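Local atomic coordinates of UTP--glucose-1-phosphate uridylyltransferase (Acinetobacter baumannii, PDB entry 6KNL), a protein that catalyses the transfer of a uridylyl group from UTP to alpha-D-glucose 1-phosphate, yielding UDP-alpha-D-glucose and diphosphate. Residues A5-A10 against E49-V54; E37-E42 against D131-D136. The protein carries 1 engineered substitution. All coordinates share one frame; numbering follows the deposited sequence.

Interaction 1: residues A5-A10 against E49-V54. With URI (uridine), chain C.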
ATOM      1  N   ALA A   5      10.542  11.964 -19.596  1.00 28.99           N
ATOM      2  CA  ALA A   5      11.179  11.029 -18.637  1.00 28.82           C
ATOM      3  C   ALA A   5      10.624   9.627 -18.874  1.00 28.85           C
ATOM      4  O   ALA A   5       9.396   9.502 -19.037  1.00 29.27           O
ATOM      5  CB  ALA A   5      10.933  11.466 -17.220  1.00 28.22           C
ATOM      6  N   VAL A   6      11.503   8.621 -18.886  1.00 29.14           N
ATOM      7  CA  VAL A   6      11.130   7.177 -19.004  1.00 28.00           C
ATOM      8  C   VAL A   6      11.144   6.587 -17.594  1.00 27.61           C
ATOM      9  O   VAL A   6      12.218   6.664 -16.962  1.00 29.45           O
ATOM     10  CB  VAL A   6      12.101   6.419 -19.926  1.00 27.07           C
ATOM     11  CG1 VAL A   6      11.831   4.927 -19.942  1.00 26.94           C
ATOM     12  CG2 VAL A   6      12.095   6.980 -21.338  1.00 27.26           C
ATOM     13  N   LEU A   7      10.004   6.099 -17.088  1.00 26.23           N
ATOM     14  CA  LEU A   7       9.988   5.319 -15.818  1.00 27.27           C
ATOM     15  C   LEU A   7       9.792   3.862 -16.205  1.00 26.88           C
ATOM     16  O   LEU A   7       8.734   3.501 -16.718  1.00 28.72           O
ATOM     17  CB  LEU A   7       8.892   5.724 -14.825  1.00 25.88           C
ATOM     18  CG  LEU A   7       8.464   7.180 -14.707  1.00 27.42           C
ATOM     19  CD1 LEU A   7       7.897   7.419 -13.322  1.00 28.41           C
ATOM     20  CD2 LEU A   7       9.560   8.187 -14.994  1.00 28.81           C
ATOM     21  N   PRO A   8      10.811   3.006 -15.996  1.00 25.82           N
ATOM     22  CA  PRO A   8      10.675   1.575 -16.220  1.00 26.60           C
ATOM     23  C   PRO A   8       9.987   0.930 -15.005  1.00 27.23           C
ATOM     24  O   PRO A   8      10.551   0.929 -13.937  1.00 27.67           O
ATOM     25  CB  PRO A   8      12.125   1.129 -16.443  1.00 26.30           C
ATOM     26  CG  PRO A   8      12.954   2.089 -15.633  1.00 27.59           C
ATOM     27  CD  PRO A   8      12.154   3.370 -15.534  1.00 28.22           C
ATOM     28  N   VAL A   9       8.771   0.426 -15.211  1.00 26.12           N
ATOM     29  CA  VAL A   9       7.862  -0.047 -14.130  1.00 28.00           C
ATOM     30  C   VAL A   9       7.332  -1.457 -14.454  1.00 28.15           C
ATOM     31  O   VAL A   9       6.340  -1.871 -13.830  1.00 28.30           O
ATOM     32  CB  VAL A   9       6.725   0.974 -13.926  1.00 28.05           C
ATOM     33  CG1 VAL A   9       7.257   2.262 -13.333  1.00 29.13           C
ATOM     34  CG2 VAL A   9       5.942   1.261 -15.197  1.00 26.80           C
ATOM     35  N   ALA A  10       8.016  -2.181 -15.344  1.00 29.94           N
ATOM     36  CA  ALA A  10       7.597  -3.475 -15.946  1.00 30.33           C
ATOM     37  C   ALA A  10       8.039  -4.655 -15.075  1.00 30.89           C
ATOM     38  O   ALA A  10       7.532  -5.769 -15.279  1.00 28.50           O
ATOM     39  CB  ALA A  10       8.181  -3.593 -17.329  1.00 30.96           C
ATOM     40  N   GLU A  49       7.222  17.078 -18.871  1.00 32.54           N
ATOM     41  CA  GLU A  49       5.843  17.239 -19.412  1.00 36.33           C
ATOM     42  C   GLU A  49       5.292  15.915 -19.951  1.00 34.16           C
ATOM     43  O   GLU A  49       4.072  15.829 -20.106  1.00 32.74           O
ATOM     44  CB  GLU A  49       5.822  18.279 -20.539  1.00 39.36           C
ATOM     45  CG  GLU A  49       5.951  19.716 -20.046  1.00 42.47           C
ATOM     46  CD  GLU A  49       6.275  20.726 -21.136  1.00 45.01           C
ATOM     47  OE1 GLU A  49       6.306  20.331 -22.321  1.00 45.79           O
ATOM     48  OE2 GLU A  49       6.502  21.898 -20.799  1.00 48.84           O
ATOM     49  N   GLN A  50       6.144  14.945 -20.290  1.00 34.03           N
ATOM     50  CA  GLN A  50       5.690  13.639 -20.839  1.00 32.56           C
ATOM     51  C   GLN A  50       6.246  12.509 -19.967  1.00 30.83           C
ATOM     52  O   GLN A  50       7.462  12.259 -20.044  1.00 31.54           O
ATOM     53  CB  GLN A  50       6.106  13.484 -22.302  1.00 33.53           C
ATOM     54  CG  GLN A  50       5.249  12.470 -23.051  1.00 35.96           C
ATOM     55  CD  GLN A  50       5.785  12.130 -24.418  1.00 38.21           C
ATOM     56  OE1 GLN A  50       6.911  12.452 -24.771  1.00 38.01           O
ATOM     57  NE2 GLN A  50       4.964  11.467 -25.212  1.00 47.02           N
ATOM     58  N   ILE A  51       5.391  11.872 -19.160  1.00 28.80           N
ATOM     59  CA  ILE A  51       5.768  10.684 -18.338  1.00 28.86           C
ATOM     60  C   ILE A  51       5.596   9.444 -19.209  1.00 27.79           C
ATOM     61  O   ILE A  51       4.480   9.192 -19.634  1.00 30.17           O
ATOM     62  CB  ILE A  51       4.940  10.597 -17.044  1.00 29.58           C
ATOM     63  CG1 ILE A  51       5.120  11.848 -16.178  1.00 30.40           C
ATOM     64  CG2 ILE A  51       5.276   9.331 -16.270  1.00 29.14           C
ATOM     65  CD1 ILE A  51       6.473  11.934 -15.492  1.00 31.18           C
ATOM     66  N   ILE A  52       6.674   8.708 -19.466  1.00 28.12           N
ATOM     67  CA  ILE A  52       6.639   7.468 -20.298  1.00 28.64           C
ATOM     68  C   ILE A  52       6.825   6.257 -19.378  1.00 26.29           C
ATOM     69  O   ILE A  52       7.961   5.979 -18.967  1.00 27.93           O
ATOM     70  CB  ILE A  52       7.658   7.519 -21.451  1.00 29.16           C
ATOM     71  CG1 ILE A  52       7.543   8.832 -22.233  1.00 29.69           C
ATOM     72  CG2 ILE A  52       7.488   6.309 -22.358  1.00 30.37           C
ATOM     73  CD1 ILE A  52       8.679   9.087 -23.203  1.00 30.21           C
ATOM     74  N   LEU A  53       5.718   5.593 -19.053  1.00 23.58           N
ATOM     75  CA  LEU A  53       5.703   4.331 -18.285  1.00 22.64           C
ATOM     76  C   LEU A  53       6.045   3.216 -19.267  1.00 24.29           C
ATOM     77  O   LEU A  53       5.287   3.040 -20.244  1.00 25.71           O
ATOM     78  CB  LEU A  53       4.327   4.114 -17.647  1.00 21.01           C
ATOM     79  CG  LEU A  53       3.839   5.214 -16.705  1.00 20.99           C
ATOM     80  CD1 LEU A  53       2.431   4.925 -16.212  1.00 21.86           C
ATOM     81  CD2 LEU A  53       4.774   5.405 -15.521  1.00 20.57           C
ATOM     82  N   VAL A  54       7.173   2.539 -19.053  1.00 23.58           N
ATOM     83  CA  VAL A  54       7.447   1.227 -19.697  1.00 25.40           C
ATOM     84  C   VAL A  54       6.883   0.206 -18.723  1.00 25.80           C
ATOM     85  O   VAL A  54       7.441   0.120 -17.627  1.00 27.26           O
ATOM     86  CB  VAL A  54       8.945   0.990 -19.946  1.00 24.72           C
ATOM     87  CG1 VAL A  54       9.190  -0.366 -20.565  1.00 24.01           C
ATOM     88  CG2 VAL A  54       9.554   2.088 -20.797  1.00 25.98           C
TER
HETATM   89  N1  URI C 301      12.722  -2.850 -14.726  1.00 64.18           N
HETATM   90  C2  URI C 301      13.838  -3.662 -14.604  1.00 72.27           C
HETATM   91  N3  URI C 301      13.990  -4.609 -15.580  1.00 71.23           N
HETATM   92  C4  URI C 301      13.152  -4.837 -16.646  1.00 69.89           C
HETATM   93  C5  URI C 301      12.016  -3.953 -16.712  1.00 67.00           C
HETATM   94  C6  URI C 301      11.840  -3.011 -15.769  1.00 63.19           C
HETATM   95  O2  URI C 301      14.644  -3.559 -13.690  1.00 85.62           O
HETATM   96  O4  URI C 301      13.433  -5.749 -17.427  1.00 66.37           O
HETATM   97  C1' URI C 301      12.538  -1.817 -13.684  1.00 64.06           C
HETATM   98  C2' URI C 301      12.087  -2.395 -12.334  1.00 64.43           C
HETATM   99  C3' URI C 301      12.674  -1.352 -11.369  1.00 65.03           C
HETATM  100  C4' URI C 301      14.023  -1.025 -12.028  1.00 65.66           C
HETATM  101  O2' URI C 301      10.683  -2.510 -12.217  1.00 63.35           O
HETATM  102  O3' URI C 301      11.903  -0.162 -11.237  1.00 64.79           O
HETATM  103  O4' URI C 301      13.788  -1.192 -13.458  1.00 61.12           O
HETATM  104  C5' URI C 301      15.182  -1.894 -11.521  1.00 63.41           C
HETATM  105  O5' URI C 301      16.294  -1.934 -12.406  1.00 59.46           O
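Ala5 to Pro8 pair with Ile51 to Val54 as adjacent parallel strands in the Rossmann-like sheet of the GT-A nucleotidyltransferase fold, the two strands of a beta-alpha-beta crossover. Five backbone bonds alternate between them in the staggered parallel pattern: Ala5 N binds Gln50 O, Ile52 N binds Ala5 O, Leu7 N binds Ile52 O, Val54 N binds Leu7 O, and Val9 N closes the series on Val54 O at 2.8 Å. This last bond extends the pairing past Pro8 and ties the start of the nucleotide-binding loop to the neighbouring strand. Val9 CG2 also presses on Val54 O at 3.1 Å, a tight approach: with CG1 anti to the carbonyl carbon (chi1 -69°), CG2 falls between the backbone N and the carbonyl carbon and so against Val54 O.

On one face Leu7 lies across two neighbours at once: its CG meets Ile51 CG2 and Leu53 CD2, each at 4.2 Å, and the latter methyl curls back toward the first strand. On the other face Val6 CG1 touches Val54 CG2 at 3.7 Å, the two branched ends crossing obliquely. At the C-terminal end of the pairing the chain becomes part of the uridine pocket. Pro8 O lies 3.2 Å from O3' of the ribose, and Ala10 CB comes 3.9 Å from C5 of the base, so a backbone carbonyl borders the sugar and a methyl borders the base.

Helix 35-45 covers the face of Leu7 and Ile51, packing Ile36, Val39 and Val40 on Leu7, whereas helix 109-115 covers Pro8 and Val54 with Ala112. Strand 125-128 flanks residues 5-8 through the backbone of Val6, and strand 97-102 adjoins the outer edge of 49-54.

Interaction 2: residues E37-E42 against D131-D136; sequences EYVVRE and DVLVKD. With URI (uridine), chain C.
Leu133 sets its two methyls against Tyr38 and Val39, so that helix 35-45 of the GT-A fold rests on strand 132-135, half of a small two-stranded antiparallel sheet formed with strand 254-257. The helix and strand segments run 8.2 Å apart at an angle of 55°; no backbone-to-backbone bond joins them, and the contact is made mostly by side chains. Leu133 divides its two methyls. CD2 reaches Val39 CG2 at 3.6 Å, these side chains crossing at about a right angle, and also lies 4.0 Å from Tyr38 CB; CD1 approaches the Tyr38 ring obliquely, 4.2 Å from CG. Val39 CG2 can serve here because it stands beside the backbone N, anti to the carbonyl carbon, and the same methyl sits 3.7 Å from Val132 O. Beyond this contact the Tyr38 ring leads away to meet Tyr271, and its OH is hydrogen-bonded to Val30 O.

One turn further along the helix, Glu42 extends to Val134. Its chain is extended, with CG anti to the backbone N (chi1 176°), which lays the carboxylate across the valine: OE1 is 3.6 Å from Val134 CG2, while both oxygens lie 3.8 Å from CB. The valine offers only methyl and methine carbons here; the charge of Glu42 is met by Arg209, whose NE forms a salt bridge with OE1. Arg209 NH2 in turn binds Val132 O, so one guanidinium joins the helix carboxylate to the strand backbone and probably offsets the buried negative charge.

At the start of the strand segment Asp131 CB points away from the helix, and the residue belongs to the observed UDP-glucose and UTP sites. There its OD1 accepts a 2.7 Å hydrogen bond from O3' of the bound uridine.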
ATOM      1  N   GLU A  37       3.599   8.169  -6.985  1.00 30.03           N
ATOM      2  CA  GLU A  37       3.175   9.594  -7.001  1.00 31.58           C
ATOM      3  C   GLU A  37       4.374  10.490  -6.674  1.00 28.92           C
ATOM      4  O   GLU A  37       4.448  11.577  -7.246  1.00 29.26           O
ATOM      5  CB  GLU A  37       2.021   9.881  -6.044  1.00 33.48           C
ATOM      6  CG  GLU A  37       1.267  11.142  -6.406  1.00 34.31           C
ATOM      7  CD  GLU A  37       0.318  11.638  -5.334  1.00 37.17           C
ATOM      8  OE1 GLU A  37      -0.887  11.426  -5.485  1.00 38.44           O
ATOM      9  OE2 GLU A  37       0.785  12.267  -4.369  1.00 42.59           O
ATOM     10  N   TYR A  38       5.270  10.056  -5.789  1.00 28.13           N
ATOM     11  CA  TYR A  38       6.396  10.882  -5.281  1.00 28.72           C
ATOM     12  C   TYR A  38       7.444  11.081  -6.379  1.00 31.17           C
ATOM     13  O   TYR A  38       8.120  12.156  -6.416  1.00 31.32           O
ATOM     14  CB  TYR A  38       7.067  10.232  -4.077  1.00 27.82           C
ATOM     15  CG  TYR A  38       6.244  10.210  -2.819  1.00 28.14           C
ATOM     16  CD1 TYR A  38       6.316  11.238  -1.896  1.00 29.83           C
ATOM     17  CD2 TYR A  38       5.438   9.124  -2.525  1.00 28.86           C
ATOM     18  CE1 TYR A  38       5.604  11.193  -0.708  1.00 29.81           C
ATOM     19  CE2 TYR A  38       4.708   9.070  -1.356  1.00 28.42           C
ATOM     20  CZ  TYR A  38       4.800  10.099  -0.441  1.00 29.35           C
ATOM     21  OH  TYR A  38       4.067  10.039   0.703  1.00 31.09           O
ATOM     22  N   VAL A  39       7.591  10.054  -7.216  1.00 30.40           N
ATOM     23  CA  VAL A  39       8.552   9.998  -8.354  1.00 30.51           C
ATOM     24  C   VAL A  39       7.984  10.838  -9.500  1.00 29.32           C
ATOM     25  O   VAL A  39       8.764  11.529 -10.195  1.00 25.26           O
ATOM     26  CB  VAL A  39       8.794   8.533  -8.770  1.00 32.42           C
ATOM     27  CG1 VAL A  39       9.547   8.409 -10.094  1.00 30.93           C
ATOM     28  CG2 VAL A  39       9.503   7.757  -7.657  1.00 32.48           C
ATOM     29  N   VAL A  40       6.674  10.767  -9.717  1.00 27.21           N
ATOM     30  CA  VAL A  40       6.072  11.488 -10.861  1.00 28.66           C
ATOM     31  C   VAL A  40       6.126  12.969 -10.513  1.00 29.57           C
ATOM     32  O   VAL A  40       6.518  13.748 -11.393  1.00 27.54           O
ATOM     33  CB  VAL A  40       4.665  10.989 -11.227  1.00 28.61           C
ATOM     34  CG1 VAL A  40       3.890  12.009 -12.050  1.00 28.68           C
ATOM     35  CG2 VAL A  40       4.748   9.668 -11.976  1.00 28.68           C
ATOM     36  N   ARG A  41       5.780  13.309  -9.272  1.00 33.72           N
ATOM     37  CA  ARG A  41       5.807  14.697  -8.746  1.00 39.80           C
ATOM     38  C   ARG A  41       7.226  15.256  -8.910  1.00 38.67           C
ATOM     39  O   ARG A  41       7.364  16.334  -9.499  1.00 41.38           O
ATOM     40  CB  ARG A  41       5.315  14.726  -7.297  1.00 46.40           C
ATOM     41  CG  ARG A  41       5.165  16.129  -6.723  1.00 56.82           C
ATOM     42  CD  ARG A  41       4.831  16.138  -5.241  1.00 63.24           C
ATOM     43  NE  ARG A  41       3.664  15.312  -4.948  1.00 70.44           N
ATOM     44  CZ  ARG A  41       3.378  14.764  -3.762  1.00 76.54           C
ATOM     45  NH1 ARG A  41       4.163  14.935  -2.704  1.00 70.17           N
ATOM     46  NH2 ARG A  41       2.287  14.032  -3.643  1.00 75.91           N
ATOM     47  N   GLU A  42       8.238  14.518  -8.456  1.00 37.58           N
ATOM     48  CA  GLU A  42       9.674  14.859  -8.634  1.00 37.89           C
ATOM     49  C   GLU A  42       9.924  15.233 -10.101  1.00 38.21           C
ATOM     50  O   GLU A  42      10.432  16.336 -10.337  1.00 40.09           O
ATOM     51  CB  GLU A  42      10.537  13.689  -8.164  1.00 39.76           C
ATOM     52  CG  GLU A  42      12.038  13.852  -8.373  1.00 40.49           C
ATOM     53  CD  GLU A  42      12.811  12.563  -8.117  1.00 42.41           C
ATOM     54  OE1 GLU A  42      13.998  12.475  -8.511  1.00 42.16           O
ATOM     55  OE2 GLU A  42      12.210  11.633  -7.529  1.00 42.60           O
ATOM     56  N   ASP A 131      11.488   2.657  -7.968  1.00 37.55           N
ATOM     57  CA  ASP A 131      11.638   1.989  -6.644  1.00 41.60           C
ATOM     58  C   ASP A 131      12.411   2.937  -5.712  1.00 38.12           C
ATOM     59  O   ASP A 131      12.155   2.877  -4.505  1.00 42.06           O
ATOM     60  CB  ASP A 131      12.175   0.548  -6.714  1.00 44.90           C
ATOM     61  CG  ASP A 131      13.134   0.220  -7.849  1.00 56.58           C
ATOM     62  OD1 ASP A 131      12.973   0.802  -8.950  1.00 66.19           O
ATOM     63  OD2 ASP A 131      14.045  -0.624  -7.632  1.00 62.30           O
ATOM     64  N   VAL A 132      13.239   3.841  -6.249  1.00 35.78           N
ATOM     65  CA  VAL A 132      13.998   4.862  -5.458  1.00 34.87           C
ATOM     66  C   VAL A 132      13.171   6.144  -5.304  1.00 34.62           C
ATOM     67  O   VAL A 132      12.759   6.693  -6.331  1.00 39.11           O
ATOM     68  CB  VAL A 132      15.358   5.194  -6.099  1.00 34.92           C
ATOM     69  CG1 VAL A 132      16.168   6.150  -5.223  1.00 35.32           C
ATOM     70  CG2 VAL A 132      16.154   3.934  -6.420  1.00 33.55           C
ATOM     71  N   LEU A 133      13.001   6.621  -4.066  1.00 33.65           N
ATOM     72  CA  LEU A 133      12.426   7.948  -3.726  1.00 31.92           C
ATOM     73  C   LEU A 133      13.551   8.936  -3.406  1.00 31.62           C
ATOM     74  O   LEU A 133      14.518   8.526  -2.775  1.00 31.65           O
ATOM     75  CB  LEU A 133      11.516   7.803  -2.506  1.00 34.27           C
ATOM     76  CG  LEU A 133      10.222   7.011  -2.690  1.00 37.24           C
ATOM     77  CD1 LEU A 133       9.189   7.491  -1.678  1.00 39.23           C
ATOM     78  CD2 LEU A 133       9.664   7.132  -4.101  1.00 37.42           C
ATOM     79  N   VAL A 134      13.388  10.205  -3.787  1.00 34.87           N
ATOM     80  CA  VAL A 134      14.378  11.301  -3.562  1.00 37.78           C
ATOM     81  C   VAL A 134      13.703  12.443  -2.794  1.00 41.36           C
ATOM     82  O   VAL A 134      12.731  13.004  -3.313  1.00 44.31           O
ATOM     83  CB  VAL A 134      14.954  11.806  -4.896  1.00 38.25           C
ATOM     84  CG1 VAL A 134      16.015  12.874  -4.680  1.00 38.87           C
ATOM     85  CG2 VAL A 134      15.504  10.666  -5.741  1.00 36.29           C
ATOM     86  N   LYS A 135      14.223  12.785  -1.616  1.00 46.61           N
ATOM     87  CA  LYS A 135      13.701  13.880  -0.758  1.00 51.45           C
ATOM     88  C   LYS A 135      14.687  15.056  -0.787  1.00 56.00           C
ATOM     89  O   LYS A 135      15.898  14.817  -0.636  1.00 52.22           O
ATOM     90  CB  LYS A 135      13.500  13.363   0.667  1.00 55.26           C
ATOM     91  CG  LYS A 135      12.149  13.690   1.283  1.00 59.79           C
ATOM     92  CD  LYS A 135      12.058  13.385   2.768  1.00 64.34           C
ATOM     93  CE  LYS A 135      12.713  14.436   3.644  1.00 69.03           C
ATOM     94  NZ  LYS A 135      13.991  13.971   4.241  1.00 69.68           N
ATOM     95  N   ASP A 136      14.180  16.279  -0.944  1.00 66.06           N
ATOM     96  CA  ASP A 136      15.005  17.512  -1.057  1.00 80.20           C
ATOM     97  C   ASP A 136      14.940  18.282   0.276  1.00 83.35           C
ATOM     98  O   ASP A 136      14.653  17.644   1.315  1.00 78.03           O
ATOM     99  CB  ASP A 136      14.568  18.300  -2.296  1.00 85.47           C
ATOM    100  CG  ASP A 136      15.478  19.459  -2.667  1.00 93.48           C
ATOM    101  OD1 ASP A 136      15.334  20.532  -2.052  1.00103.86           O
ATOM    102  OD2 ASP A 136      16.334  19.276  -3.558  1.00 96.00           O
TER
HETATM  103  N1  URI C 301      12.722  -2.850 -14.726  1.00 64.18           N
HETATM  104  C2  URI C 301      13.838  -3.662 -14.604  1.00 72.27           C
HETATM  105  N3  URI C 301      13.990  -4.609 -15.580  1.00 71.23           N
HETATM  106  C4  URI C 301      13.152  -4.837 -16.646  1.00 69.89           C
HETATM  107  C5  URI C 301      12.016  -3.953 -16.712  1.00 67.00           C
HETATM  108  C6  URI C 301      11.840  -3.011 -15.769  1.00 63.19           C
HETATM  109  O2  URI C 301      14.644  -3.559 -13.690  1.00 85.62           O
HETATM  110  O4  URI C 301      13.433  -5.749 -17.427  1.00 66.37           O
HETATM  111  C1' URI C 301      12.538  -1.817 -13.684  1.00 64.06           C
HETATM  112  C2' URI C 301      12.087  -2.395 -12.334  1.00 64.43           C
HETATM  113  C3' URI C 301      12.674  -1.352 -11.369  1.00 65.03           C
HETATM  114  C4' URI C 301      14.023  -1.025 -12.028  1.00 65.66           C
HETATM  115  O2' URI C 301      10.683  -2.510 -12.217  1.00 63.35           O
HETATM  116  O3' URI C 301      11.903  -0.162 -11.237  1.00 64.79           O
HETATM  117  O4' URI C 301      13.788  -1.192 -13.458  1.00 61.12           O
HETATM  118  C5' URI C 301      15.182  -1.894 -11.521  1.00 63.41           C
HETATM  119  O5' URI C 301      16.294  -1.934 -12.406  1.00 59.46           O

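Interaction 1 is the more buried contact, set in the central sheet and held by backbone bonds as well as aliphatic side chains; interaction 2 is smaller, only partly buried, and joins helix to strand mainly by side chains, with a glutamate lying over a valine. They meet at helix 35-45, the helix in the connection between the two strands of interaction 1: Leu7 CD1 packs 3.8 Å from Val39 CG1. The helix thus lies against the sheet with Val39 and Val40 and against strand 132-135 with Tyr38, Val39 and Glu42. Both contacts reach the same uridine ribose, through the backbone carbonyl of Pro8 and the carboxylate of Asp131.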